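Local coordinates for assembly chaperone of ribosomal protein L4 (Acl4) (Chaetomium thermophilum, PDB 5TQB) that serves as the assembly chaperone of ribosomal protein L4, probably by shielding the newly made protein within a curved array of paired helices, at residues A151-Y156 against A172-A177; R144-L149 against P185-T190; T29-I34 against R39-A44; E21-V26 against G49-E54; D294-S299 against I328-G333. All coordinates share one frame; numbering follows the deposited sequence.

Contact 1 (A151-Y156 against A172-A177)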
# COMPACT_ATOMS: atom_id res chain seq x y z
N ALA B 151 1.65 -5.27 17.40
CA ALA B 151 2.87 -4.48 17.47
C ALA B 151 3.70 -4.90 18.69
O ALA B 151 4.93 -4.95 18.61
CB ALA B 151 2.55 -3.00 17.53
N VAL B 152 3.03 -5.20 19.79
CA VAL B 152 3.71 -5.63 21.02
C VAL B 152 4.31 -7.02 20.85
O VAL B 152 5.42 -7.29 21.31
CB VAL B 152 2.75 -5.59 22.23
CG1 VAL B 152 3.43 -6.11 23.48
CG2 VAL B 152 2.26 -4.18 22.46
N VAL B 153 3.58 -7.91 20.18
CA VAL B 153 4.08 -9.24 19.85
C VAL B 153 5.45 -9.14 19.17
O VAL B 153 6.38 -9.87 19.52
CB VAL B 153 3.10 -10.00 18.92
CG1 VAL B 153 3.75 -11.25 18.32
CG2 VAL B 153 1.83 -10.39 19.68
N GLU B 154 5.56 -8.22 18.21
CA GLU B 154 6.77 -8.09 17.41
C GLU B 154 7.94 -7.50 18.21
O GLU B 154 9.11 -7.78 17.90
CB GLU B 154 6.48 -7.25 16.16
CG GLU B 154 5.57 -7.95 15.15
CD GLU B 154 4.83 -6.99 14.20
OE1 GLU B 154 5.22 -5.80 14.12
OE2 GLU B 154 3.87 -7.43 13.54
N VAL B 155 7.64 -6.71 19.24
CA VAL B 155 8.69 -6.23 20.14
C VAL B 155 9.26 -7.41 20.94
O VAL B 155 10.47 -7.49 21.16
CB VAL B 155 8.18 -5.15 21.11
CG1 VAL B 155 9.29 -4.68 22.03
CG2 VAL B 155 7.61 -3.96 20.35
N TYR B 156 8.39 -8.31 21.37
CA TYR B 156 8.81 -9.45 22.18
C TYR B 156 9.54 -10.51 21.36
O TYR B 156 10.18 -11.40 21.93
CB TYR B 156 7.62 -10.07 22.93
CG TYR B 156 7.32 -9.37 24.23
CD1 TYR B 156 8.17 -9.50 25.33
CD2 TYR B 156 6.21 -8.56 24.36
CE1 TYR B 156 7.90 -8.86 26.52
CE2 TYR B 156 5.93 -7.91 25.55
CZ TYR B 156 6.78 -8.06 26.62
OH TYR B 156 6.49 -7.41 27.80
N ALA B 172 -0.73 -14.65 24.69
CA ALA B 172 -1.87 -13.96 25.28
C ALA B 172 -2.34 -12.85 24.36
O ALA B 172 -3.54 -12.57 24.25
CB ALA B 172 -1.50 -13.40 26.64
N LEU B 173 -1.39 -12.22 23.68
CA LEU B 173 -1.70 -11.12 22.77
C LEU B 173 -2.47 -11.61 21.55
O LEU B 173 -3.46 -10.99 21.15
CB LEU B 173 -0.42 -10.40 22.36
CG LEU B 173 0.20 -9.55 23.48
CD1 LEU B 173 1.67 -9.30 23.23
CD2 LEU B 173 -0.55 -8.24 23.60
N ILE B 174 -2.04 -12.72 20.96
CA ILE B 174 -2.66 -13.20 19.73
C ILE B 174 -4.02 -13.87 19.98
O ILE B 174 -4.86 -13.93 19.09
CB ILE B 174 -1.74 -14.16 18.92
CG1 ILE B 174 -1.39 -15.41 19.74
CG2 ILE B 174 -0.48 -13.43 18.47
CD1 ILE B 174 -0.66 -16.49 18.94
N THR B 175 -4.23 -14.37 21.20
CA THR B 175 -5.54 -14.92 21.55
C THR B 175 -6.57 -13.79 21.65
O THR B 175 -7.68 -13.90 21.11
CB THR B 175 -5.52 -15.73 22.88
OG1 THR B 175 -4.84 -14.98 23.90
CG2 THR B 175 -4.84 -17.07 22.69
N GLU B 176 -6.20 -12.70 22.31
CA GLU B 176 -7.07 -11.53 22.40
C GLU B 176 -7.31 -10.89 21.03
O GLU B 176 -8.42 -10.46 20.72
CB GLU B 176 -6.50 -10.50 23.38
CG GLU B 176 -7.31 -9.20 23.44
CD GLU B 176 -6.76 -8.19 24.44
OE1 GLU B 176 -5.93 -8.57 25.28
OE2 GLU B 176 -7.18 -7.01 24.38
N ALA B 177 -6.26 -10.82 20.21
CA ALA B 177 -6.36 -10.16 18.91
C ALA B 177 -7.26 -10.93 17.94
O ALA B 177 -8.02 -10.33 17.19
CB ALA B 177 -4.98 -9.98 18.31
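Val-153 and Leu-173 carry most of this contact, which joins helix 131-156 to helix 166-180. The two short segments run close to antiparallel, at 162°. Their axes come within 9.9 Å of each other. Paired antiparallel helices of this kind build the alpha-solenoid of TPR proteins.

The interactions across the two segments are apolar. The side chains of Val-153 and Leu-173 lie alongside, pointing opposite ways. Methyl CG2 of Val-153 lies 3.5 Å from CB of Leu-173. The same methyl is 3.7 Å from CD1 of Leu-173, so it rests against both the root and one tip of the leucine. It faces that way because the first torsion (chi1 167°) puts CG1 anti to the backbone N and CG2 anti to the carbonyl carbon. Val-152 meets the leucine differently, coming in across it, nearly perpendicular. Its CG1 is 3.7 Å from CD1 of Leu-173, so this one leucine methyl touches both valines. Ile-174 adds a looser methyl pair, with its CG2 4.0 Å from CG2 of Val-153.

More apolar packing flanks the seam. Val-152 leans on Val-103 and Phe-106 of helix 100-125, and Ile-174 on Thr-190 and Val-191 of helix 185-197.

Charged groups find partners outside the two segments. Glu-154 pairs with a basic side chain on the chain of another protein, and Glu-176 with Arg-114 of helix 100-125.

No hydrogen bond or charge pair crosses between the segments. The fit between them therefore probably rests on shape and burial of branched side chains.

Contact 2 (R144-L149 against P185-T190); sequences RLAETL and PETWQT. With EDO (1,2-ethanediol), chain H; EDO (1,2-ethanediol), chain I.
Two glutamates meet across this contact: carboxylate oxygen OE1 of Glu-186 rests 3.5 Å from the aliphatic carbon CG of Glu-147. They belong to helix 131-156 and helix 185-197, packed side by side in what is probably a TPR-type alpha-solenoid. The two side chains stand nearly perpendicular, with carboxylate planes 53° apart. The charged ends stay apart, OE1 of Glu-147 lying 5.1 Å from OE1 of Glu-186.

Each acid has its own positive partner, which probably eases the like charges. Arg-144 holds both oxygens of Glu-147 through NE and NH2. Its NE gives a nearly straight bond (174°) of 2.9 Å to OE1 of Glu-147. Its NH2 bonds OE2 of the same residue at 2.9 Å. The arginine chain is bent at chi2 (-62°) and again at chi3, which folds the guanidinium back beside the acid. NE meets OE1 from above the carboxylate plane, while NH2 comes to OE2 on its syn side. Glu-147 OE2 also takes a bond from Trp-184 NE1. Glu-186 OE1 forms a salt bridge with a basic side chain of the other protein chain, and its OE2 bonds Ser-230 OG.

Two 1,2-ethanediol molecules, probably from the crystallisation liquor, sit at these acids. The diol of chain I gives its O2 to Glu-147 OE1 at 3.0 Å. That of chain H gives its O2 to Glu-186 OE2 at 2.7 Å.

Beside this polar part the helices touch through carbon alone: Ala-146 CB lies 3.7 Å from methyl CG2 of Thr-187.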
# COMPACT_ATOMS: atom_id res chain seq x y z
N ARG B 144 -7.60 -1.28 15.25
CA ARG B 144 -6.44 -0.51 15.71
C ARG B 144 -5.87 -1.16 16.97
O ARG B 144 -4.64 -1.19 17.16
CB ARG B 144 -6.83 0.94 16.01
CG ARG B 144 -7.28 1.77 14.80
CD ARG B 144 -6.19 1.92 13.74
NE ARG B 144 -6.22 0.83 12.75
CZ ARG B 144 -7.17 0.68 11.83
NH1 ARG B 144 -8.18 1.54 11.74
NH2 ARG B 144 -7.10 -0.34 10.98
N LEU B 145 -6.75 -1.65 17.83
CA LEU B 145 -6.33 -2.33 19.05
C LEU B 145 -5.62 -3.63 18.71
O LEU B 145 -4.57 -3.93 19.28
CB LEU B 145 -7.53 -2.62 19.96
CG LEU B 145 -7.20 -3.41 21.23
CD1 LEU B 145 -6.20 -2.66 22.11
CD2 LEU B 145 -8.47 -3.72 22.02
N ALA B 146 -6.20 -4.40 17.79
CA ALA B 146 -5.62 -5.67 17.38
C ALA B 146 -4.22 -5.46 16.81
O ALA B 146 -3.28 -6.21 17.12
CB ALA B 146 -6.50 -6.34 16.35
N GLU B 147 -4.09 -4.41 16.00
CA GLU B 147 -2.80 -4.05 15.42
C GLU B 147 -1.81 -3.62 16.51
O GLU B 147 -0.61 -3.82 16.36
CB GLU B 147 -2.98 -2.93 14.40
CG GLU B 147 -3.70 -3.35 13.12
CD GLU B 147 -4.35 -2.17 12.38
OE1 GLU B 147 -4.02 -1.01 12.69
OE2 GLU B 147 -5.20 -2.41 11.49
N THR B 148 -2.32 -3.05 17.59
CA THR B 148 -1.47 -2.61 18.70
C THR B 148 -0.92 -3.82 19.45
O THR B 148 0.25 -3.84 19.85
CB THR B 148 -2.25 -1.70 19.67
OG1 THR B 148 -2.66 -0.51 18.99
CG2 THR B 148 -1.38 -1.32 20.86
N LEU B 149 -1.77 -4.82 19.64
CA LEU B 149 -1.35 -6.02 20.34
C LEU B 149 -0.30 -6.72 19.49
O LEU B 149 0.72 -7.19 20.00
CB LEU B 149 -2.55 -6.93 20.63
CG LEU B 149 -3.67 -6.26 21.44
CD1 LEU B 149 -4.83 -7.21 21.66
CD2 LEU B 149 -3.16 -5.74 22.77
N PRO B 185 -6.80 -9.37 8.43
CA PRO B 185 -5.66 -10.19 8.01
C PRO B 185 -4.41 -10.11 8.90
O PRO B 185 -3.70 -11.11 9.02
CB PRO B 185 -5.32 -9.66 6.61
CG PRO B 185 -6.38 -8.70 6.23
CD PRO B 185 -7.44 -8.69 7.29
N GLU B 186 -4.15 -8.96 9.51
CA GLU B 186 -2.94 -8.77 10.29
C GLU B 186 -2.91 -9.61 11.57
O GLU B 186 -1.84 -9.95 12.08
CB GLU B 186 -2.78 -7.29 10.64
CG GLU B 186 -1.56 -6.97 11.47
CD GLU B 186 -0.93 -5.64 11.10
OE1 GLU B 186 -0.67 -4.82 12.01
OE2 GLU B 186 -0.68 -5.41 9.89
N THR B 187 -4.08 -9.95 12.09
CA THR B 187 -4.14 -10.74 13.30
C THR B 187 -3.62 -12.14 12.99
O THR B 187 -2.81 -12.69 13.74
CB THR B 187 -5.57 -10.80 13.86
OG1 THR B 187 -6.46 -11.34 12.87
CG2 THR B 187 -6.05 -9.41 14.25
N TRP B 188 -4.06 -12.71 11.87
CA TRP B 188 -3.69 -14.06 11.49
C TRP B 188 -2.27 -14.11 10.94
O TRP B 188 -1.57 -15.11 11.05
CB TRP B 188 -4.70 -14.62 10.50
CG TRP B 188 -6.03 -14.76 11.14
CD1 TRP B 188 -7.13 -13.99 10.94
CD2 TRP B 188 -6.39 -15.73 12.13
NE1 TRP B 188 -8.16 -14.41 11.73
CE2 TRP B 188 -7.73 -15.48 12.47
CE3 TRP B 188 -5.72 -16.78 12.75
CZ2 TRP B 188 -8.41 -16.25 13.41
CZ3 TRP B 188 -6.39 -17.55 13.68
CH2 TRP B 188 -7.73 -17.28 14.01
N GLN B 189 -1.85 -12.99 10.36
CA GLN B 189 -0.48 -12.81 9.94
C GLN B 189 0.43 -12.93 11.17
O GLN B 189 1.48 -13.58 11.12
CB GLN B 189 -0.33 -11.44 9.30
CG GLN B 189 0.88 -11.27 8.44
CD GLN B 189 0.73 -10.13 7.46
OE1 GLN B 189 -0.19 -10.12 6.64
NE2 GLN B 189 1.62 -9.16 7.55
N THR B 190 0.01 -12.31 12.26
CA THR B 190 0.80 -12.27 13.48
C THR B 190 0.75 -13.60 14.20
O THR B 190 1.71 -13.99 14.87
CB THR B 190 0.32 -11.14 14.41
OG1 THR B 190 0.40 -9.89 13.72
CG2 THR B 190 1.16 -11.05 15.68
C1 EDO H . -4.50 -5.31 8.53
O1 EDO H . -4.82 -6.51 7.87
C2 EDO H . -3.14 -4.80 8.11
O2 EDO H . -2.72 -3.82 9.04
C1 EDO I . -3.33 0.63 9.91
O1 EDO I . -3.28 -0.64 9.30
C2 EDO I . -1.99 0.92 10.54
O2 EDO I . -1.51 -0.25 11.17

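Contact 3 (T29-I34 against R39-A44); sequences TAYEHI and RHAGAA
His-40 is the first residue of 39-44 to meet Ile-34, and it does so mainly through its backbone. Its carbonyl carbon C lies 3.9 Å from methyl CG2 of Ile-34. His-40 holds the N-cap position of helix 41-54. Its imidazole leads off the other way, and NE2 bonds Glu-80 OE1.

Ala-41 opens the helix. Its backbone N is 3.7 Å from the same methyl CG2 of Ile-34. The isoleucine thus lies against the start of the helix with its branch methyl. Its first torsion (chi1 -64°) sets CG2 anti to the backbone N and CG1 anti to the carbonyl carbon, from where CD1 reaches Ala-44. The CB of Ala-41 stands at 4.5 Å from CE2 of Tyr-31, a light touch.

One turn on, Ala-44 points its CB at the first segment and meets two side chains. CD2 of Tyr-31 is 3.8 Å from this CB. The methyl comes to the ring at its edge, near the ring plane, not over a face. The tyrosine reaches it with CG anti to the backbone N (chi1 180°). CD1 of Ile-34 is 4.0 Å from the same CB. Two larger side chains thus converge on one alanine methyl.

The contact closes the short turn between helix 20-32 and helix 41-54. It lies where a predicted TPR repeat begins. Helix 4-16 packs against it through Pro-4 on Ile-34. Tyr-31 continues along helix 41-54 to Leu-45 and Leu-48, and helix 79-82 flanks the N-cap through Leu-81 on His-40.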
# COMPACT_ATOMS: atom_id res chain seq x y z
N THR B 29 0.80 27.90 12.54
CA THR B 29 0.06 29.12 12.87
C THR B 29 -1.13 28.78 13.76
O THR B 29 -1.40 29.48 14.74
CB THR B 29 -0.42 29.87 11.61
OG1 THR B 29 -1.22 29.00 10.80
CG2 THR B 29 0.77 30.36 10.79
N ALA B 30 -1.83 27.70 13.43
CA ALA B 30 -2.98 27.25 14.21
C ALA B 30 -2.60 27.11 15.68
O ALA B 30 -3.21 27.74 16.55
CB ALA B 30 -3.48 25.91 13.68
N TYR B 31 -1.58 26.30 15.95
CA TYR B 31 -1.16 26.00 17.31
C TYR B 31 -0.72 27.24 18.08
O TYR B 31 -0.96 27.35 19.28
CB TYR B 31 -0.04 24.95 17.34
CG TYR B 31 0.41 24.63 18.74
CD1 TYR B 31 1.64 25.07 19.22
CD2 TYR B 31 -0.40 23.91 19.60
CE1 TYR B 31 2.04 24.79 20.51
CE2 TYR B 31 -0.01 23.62 20.89
CZ TYR B 31 1.21 24.06 21.34
OH TYR B 31 1.61 23.78 22.62
N GLU B 32 -0.10 28.18 17.38
CA GLU B 32 0.32 29.44 18.00
C GLU B 32 -0.87 30.17 18.60
O GLU B 32 -0.73 30.86 19.61
CB GLU B 32 1.03 30.34 16.98
CG GLU B 32 2.40 29.83 16.56
CD GLU B 32 3.05 30.71 15.51
OE1 GLU B 32 2.82 31.94 15.53
OE2 GLU B 32 3.78 30.17 14.65
N HIS B 33 -2.04 30.03 17.98
CA HIS B 33 -3.25 30.68 18.48
C HIS B 33 -4.03 29.78 19.43
O HIS B 33 -5.16 30.09 19.80
CB HIS B 33 -4.15 31.11 17.31
CG HIS B 33 -3.55 32.16 16.44
ND1 HIS B 33 -3.57 33.50 16.76
CD2 HIS B 33 -2.91 32.07 15.25
CE1 HIS B 33 -2.97 34.19 15.81
NE2 HIS B 33 -2.56 33.35 14.88
N ILE B 34 -3.41 28.67 19.84
CA ILE B 34 -4.04 27.71 20.74
C ILE B 34 -3.19 27.58 22.00
O ILE B 34 -3.70 27.75 23.11
CB ILE B 34 -4.18 26.33 20.05
CG1 ILE B 34 -5.13 26.44 18.85
CG2 ILE B 34 -4.72 25.29 21.02
CD1 ILE B 34 -5.09 25.24 17.94
N ARG B 39 -7.78 24.51 24.33
CA ARG B 39 -8.76 23.44 24.26
C ARG B 39 -8.33 22.35 23.27
O ARG B 39 -8.42 21.16 23.56
CB ARG B 39 -10.10 24.05 23.83
CG ARG B 39 -11.33 23.16 23.99
CD ARG B 39 -12.62 23.99 23.80
NE ARG B 39 -13.82 23.17 23.85
CZ ARG B 39 -14.50 22.75 22.78
NH1 ARG B 39 -14.11 23.08 21.55
NH2 ARG B 39 -15.58 22.00 22.93
N HIS B 40 -7.83 22.78 22.11
CA HIS B 40 -7.45 21.86 21.03
C HIS B 40 -5.95 21.59 20.97
O HIS B 40 -5.43 21.21 19.93
CB HIS B 40 -7.91 22.41 19.67
CG HIS B 40 -9.36 22.17 19.38
ND1 HIS B 40 -10.36 22.97 19.88
CD2 HIS B 40 -9.97 21.23 18.63
CE1 HIS B 40 -11.53 22.53 19.45
NE2 HIS B 40 -11.32 21.47 18.69
N ALA B 41 -5.26 21.79 22.08
CA ALA B 41 -3.81 21.61 22.12
C ALA B 41 -3.40 20.19 21.72
O ALA B 41 -2.50 20.00 20.91
CB ALA B 41 -3.26 21.96 23.49
N GLY B 42 -4.10 19.20 22.27
CA GLY B 42 -3.80 17.81 21.98
C GLY B 42 -3.96 17.46 20.51
O GLY B 42 -3.08 16.83 19.91
N ALA B 43 -5.08 17.87 19.94
CA ALA B 43 -5.36 17.60 18.54
C ALA B 43 -4.37 18.34 17.65
O ALA B 43 -3.93 17.82 16.63
CB ALA B 43 -6.78 18.00 18.20
N ALA B 44 -4.02 19.57 18.05
CA ALA B 44 -3.10 20.39 17.27
C ALA B 44 -1.69 19.79 17.26
O ALA B 44 -1.03 19.74 16.22
CB ALA B 44 -3.07 21.80 17.82

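Contact 4 (E21-V26 against G49-E54)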
# COMPACT_ATOMS: atom_id res chain seq x y z
N GLU B 21 3.91 20.44 2.91
CA GLU B 21 4.65 21.66 3.23
C GLU B 21 3.72 22.76 3.75
O GLU B 21 3.97 23.36 4.79
CB GLU B 21 5.39 22.17 1.99
CG GLU B 21 6.29 21.14 1.32
CD GLU B 21 7.36 20.59 2.25
OE1 GLU B 21 7.79 21.32 3.17
OE2 GLU B 21 7.76 19.42 2.06
N THR B 22 2.64 23.00 3.02
CA THR B 22 1.70 24.06 3.39
C THR B 22 0.93 23.69 4.65
O THR B 22 0.57 24.56 5.45
CB THR B 22 0.72 24.34 2.25
OG1 THR B 22 1.45 24.55 1.03
CG2 THR B 22 -0.12 25.58 2.55
N ALA B 23 0.67 22.39 4.83
CA ALA B 23 -0.02 21.90 6.02
C ALA B 23 0.77 22.23 7.28
O ALA B 23 0.20 22.64 8.29
CB ALA B 23 -0.25 20.40 5.92
N ALA B 24 2.08 22.05 7.22
CA ALA B 24 2.93 22.33 8.36
C ALA B 24 2.85 23.81 8.72
O ALA B 24 2.79 24.17 9.89
CB ALA B 24 4.36 21.94 8.07
N LYS B 25 2.82 24.65 7.70
CA LYS B 25 2.73 26.09 7.93
C LYS B 25 1.41 26.44 8.59
O LYS B 25 1.38 27.18 9.57
CB LYS B 25 2.89 26.85 6.61
CG LYS B 25 4.30 26.86 6.07
CD LYS B 25 4.43 27.82 4.90
CE LYS B 25 5.84 27.84 4.34
NZ LYS B 25 6.03 28.90 3.31
N VAL B 26 0.31 25.92 8.05
CA VAL B 26 -1.02 26.24 8.58
C VAL B 26 -1.22 25.64 9.97
O VAL B 26 -1.85 26.26 10.83
CB VAL B 26 -2.14 25.77 7.63
CG1 VAL B 26 -3.52 26.04 8.23
CG2 VAL B 26 -2.03 26.46 6.28
N GLY B 49 2.37 16.36 14.69
CA GLY B 49 3.11 15.12 14.78
C GLY B 49 2.99 14.31 13.50
O GLY B 49 4.00 13.86 12.95
N GLN B 50 1.76 14.11 13.04
CA GLN B 50 1.48 13.40 11.79
C GLN B 50 2.23 14.04 10.63
O GLN B 50 2.81 13.35 9.79
CB GLN B 50 -0.01 13.43 11.45
CG GLN B 50 -0.94 12.80 12.47
CD GLN B 50 -2.40 13.12 12.21
OE1 GLN B 50 -2.74 13.85 11.28
NE2 GLN B 50 -3.29 12.56 13.03
N ILE B 51 2.21 15.37 10.59
CA ILE B 51 2.79 16.10 9.47
C ILE B 51 4.29 15.88 9.39
O ILE B 51 4.83 15.64 8.31
CB ILE B 51 2.49 17.62 9.58
CG1 ILE B 51 1.00 17.87 9.37
CG2 ILE B 51 3.29 18.41 8.54
CD1 ILE B 51 0.53 19.26 9.82
N HIS B 52 4.96 15.96 10.53
CA HIS B 52 6.40 15.81 10.55
C HIS B 52 6.83 14.36 10.38
O HIS B 52 7.96 14.09 9.98
CB HIS B 52 6.97 16.43 11.83
CG HIS B 52 6.98 17.93 11.80
ND1 HIS B 52 5.85 18.69 12.02
CD2 HIS B 52 7.98 18.81 11.54
CE1 HIS B 52 6.15 19.97 11.92
NE2 HIS B 52 7.44 20.07 11.62
N VAL B 53 5.92 13.42 10.65
CA VAL B 53 6.17 12.02 10.34
C VAL B 53 6.18 11.85 8.83
O VAL B 53 7.08 11.23 8.27
CB VAL B 53 5.09 11.09 10.96
CG1 VAL B 53 4.87 9.83 10.12
CG2 VAL B 53 5.46 10.72 12.38
N GLU B 54 5.18 12.42 8.19
CA GLU B 54 5.06 12.34 6.74
C GLU B 54 6.22 13.06 6.06
O GLU B 54 6.57 12.75 4.92
CB GLU B 54 3.72 12.93 6.28
CG GLU B 54 2.51 12.27 6.94
CD GLU B 54 1.69 11.43 5.98
OE1 GLU B 54 1.15 10.39 6.40
OE2 GLU B 54 1.58 11.82 4.80
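Ile-51 reaches from helix 41-54 to Ala-23 and Ala-24 of helix 20-32. The two helices follow each other in the chain and pack as a helix pair of the TPR-type solenoid. The second lies largely within a predicted TPR repeat. The nearest backbones are those of Ala-24 and Ile-51, with CA atoms 6.3 Å apart.

The CB of Ile-51 points toward the partner helix and splits there into two branches. Methyl CG2 is the first to touch. It lies 3.7 Å from CB of Ala-24. It is also 3.9 Å from CA of Ala-24, so it rests against the helix backbone as well. The first torsion (chi1 -69°) places this methyl anti to the backbone N and CG1 anti to the carbonyl carbon. CG1 carries the chain onward in an extended shape (chi2 164°). At the tip, methyl CD1 comes to Ala-23, its CB 4.1 Å away. With an alanine here the branch methyl CG2 and the tip methyl CD1 would be gone, which is likely to open a gap over Ala-23 and Ala-24.

Small residues on the first helix let one branched side chain come this close. Ile-51 also packs on Ile-20 and Ala-27 of helix 20-32. Ala-23 also touches Leu-14 of helix 4-16. At the far end of helix 41-54, Glu-54 takes hydrogen bonds from polar side chains of the other protein chain.

The tip of Ile-51 meets backbone as well as side chain: CD1 lies 3.7 Å from the carbonyl O of Ala-23.

Contact 5 (D294-S299 against I328-G333)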
# COMPACT_ATOMS: atom_id res chain seq x y z
N ASP B 294 12.91 -21.08 -16.63
CA ASP B 294 12.12 -19.87 -16.87
C ASP B 294 11.82 -19.17 -15.55
O ASP B 294 11.76 -17.94 -15.50
CB ASP B 294 10.83 -20.21 -17.61
CG ASP B 294 11.07 -20.55 -19.07
OD1 ASP B 294 10.40 -21.48 -19.58
OD2 ASP B 294 11.93 -19.90 -19.70
N THR B 295 11.64 -19.95 -14.49
CA THR B 295 11.38 -19.38 -13.17
C THR B 295 12.61 -18.65 -12.64
O THR B 295 12.50 -17.61 -11.99
CB THR B 295 10.96 -20.47 -12.17
OG1 THR B 295 9.86 -21.21 -12.72
CG2 THR B 295 10.55 -19.87 -10.84
N TRP B 296 13.79 -19.19 -12.94
CA TRP B 296 15.04 -18.55 -12.52
C TRP B 296 15.38 -17.37 -13.43
O TRP B 296 16.06 -16.44 -13.00
CB TRP B 296 16.20 -19.56 -12.50
CG TRP B 296 16.52 -20.10 -11.13
CD1 TRP B 296 15.71 -20.08 -10.02
CD2 TRP B 296 17.74 -20.73 -10.72
NE1 TRP B 296 16.35 -20.67 -8.96
CE2 TRP B 296 17.60 -21.07 -9.35
CE3 TRP B 296 18.94 -21.04 -11.37
CZ2 TRP B 296 18.61 -21.71 -8.63
CZ3 TRP B 296 19.94 -21.67 -10.65
CH2 TRP B 296 19.77 -21.99 -9.30
N ARG B 297 14.91 -17.40 -14.67
CA ARG B 297 15.11 -16.27 -15.57
C ARG B 297 14.41 -15.03 -15.03
O ARG B 297 15.01 -13.96 -14.95
CB ARG B 297 14.63 -16.60 -16.98
CG ARG B 297 15.64 -17.39 -17.79
CD ARG B 297 15.14 -17.72 -19.17
NE ARG B 297 16.15 -18.46 -19.93
CZ ARG B 297 16.17 -19.78 -20.08
NH1 ARG B 297 15.23 -20.54 -19.53
NH2 ARG B 297 17.14 -20.34 -20.79
N SER B 298 13.15 -15.19 -14.62
CA SER B 298 12.41 -14.08 -14.04
C SER B 298 13.00 -13.66 -12.70
O SER B 298 12.96 -12.49 -12.34
CB SER B 298 10.92 -14.42 -13.88
OG SER B 298 10.75 -15.75 -13.42
N SER B 299 13.56 -14.61 -11.96
CA SER B 299 14.23 -14.29 -10.71
C SER B 299 15.38 -13.33 -10.99
O SER B 299 15.57 -12.34 -10.29
CB SER B 299 14.75 -15.56 -10.03
OG SER B 299 15.47 -15.25 -8.84
N ILE B 328 22.30 -13.53 -8.48
CA ILE B 328 22.39 -13.41 -9.93
C ILE B 328 23.56 -14.24 -10.45
O ILE B 328 23.40 -15.01 -11.40
CB ILE B 328 22.54 -11.95 -10.37
CG1 ILE B 328 21.25 -11.18 -10.06
CG2 ILE B 328 22.83 -11.86 -11.87
CD1 ILE B 328 21.35 -9.68 -10.26
N ALA B 329 24.72 -14.08 -9.83
CA ALA B 329 25.91 -14.82 -10.21
C ALA B 329 25.65 -16.32 -10.14
O ALA B 329 26.14 -17.10 -10.97
CB ALA B 329 27.07 -14.45 -9.31
N SER B 330 24.86 -16.72 -9.15
CA SER B 330 24.50 -18.11 -8.96
C SER B 330 23.60 -18.65 -10.08
O SER B 330 23.86 -19.72 -10.63
CB SER B 330 23.79 -18.29 -7.62
OG SER B 330 23.04 -19.49 -7.60
N ILE B 331 22.55 -17.90 -10.42
CA ILE B 331 21.65 -18.29 -11.50
C ILE B 331 22.42 -18.41 -12.82
O ILE B 331 22.12 -19.28 -13.63
CB ILE B 331 20.51 -17.26 -11.67
CG1 ILE B 331 19.60 -17.26 -10.44
CG2 ILE B 331 19.66 -17.59 -12.90
CD1 ILE B 331 18.63 -16.10 -10.40
N ILE B 332 23.39 -17.53 -13.01
CA ILE B 332 24.19 -17.52 -14.24
C ILE B 332 24.99 -18.80 -14.39
O ILE B 332 25.04 -19.38 -15.47
CB ILE B 332 25.13 -16.30 -14.27
CG1 ILE B 332 24.32 -15.04 -14.57
CG2 ILE B 332 26.23 -16.48 -15.32
CD1 ILE B 332 25.09 -13.75 -14.41
N GLY B 333 25.62 -19.23 -13.30
CA GLY B 333 26.46 -20.42 -13.33
C GLY B 333 25.70 -21.67 -13.71
O GLY B 333 26.25 -22.57 -14.34
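Ile-331 packs over one face of the Trp-296 ring, and this pair is the tight part of the contact. Its CG1 makes a CH-pi contact, 4.2 Å from the centroid of the Trp-296 six-membered ring and 24° off the normal. Methyl CG2 of Ile-331 lies 3.8 Å from CE3 of Trp-296. The other branch runs on to Ser-299, whose OG is 3.6 Å from CD1 of Ile-331. An alanine in place of Ile-331 would probably leave this face of the indole poorly covered and the side chain of Ser-299 without its apolar neighbour.

Helix 262-281 completes the packing. Tyr-273 stacks on Trp-296 and the backbone O of Tyr-273 accepts from Trp-296 NE1, while Ser-299 OG bonds Gly-269 O.

The other side of the contact is looser. Ser-330 only brushes the indole, its OG 4.5 Å from CH2 of Trp-296, while that OG bonds Tyr-273 OH. Arg-297 turns away and makes a weak salt bridge with Asp-294. Ile-332 and Gly-333 are exposed.

The segments belong to helix 291-313 and helix 318-333 and run roughly antiparallel, at 149°. Such an antiparallel helix hairpin is consistent with a TPR-like solenoid, here at its C-terminal end.

Contacts 1 and 2 lie nearest the middle of the chain. They share helix 131-156, and their centres are about 8 Å apart. They touch, Leu-173 CD2 lying 3.7 Å from Leu-149 CD2. Contact 1 is purely apolar across its seam, whereas contact 2 mixes carbon packing with charged groups; both, like contact 4, border the chain of another protein. Contacts 3 and 4 use one helix pair, 20-32 with 41-54, at its turn and farther along. Both rely on alanine methyls. Contact 5 lies toward the opposite end, its centre about 57 Å from that of contact 3. It alone uses an indole face. All five are mostly buried, though contacts 3 and 5 sit farthest out.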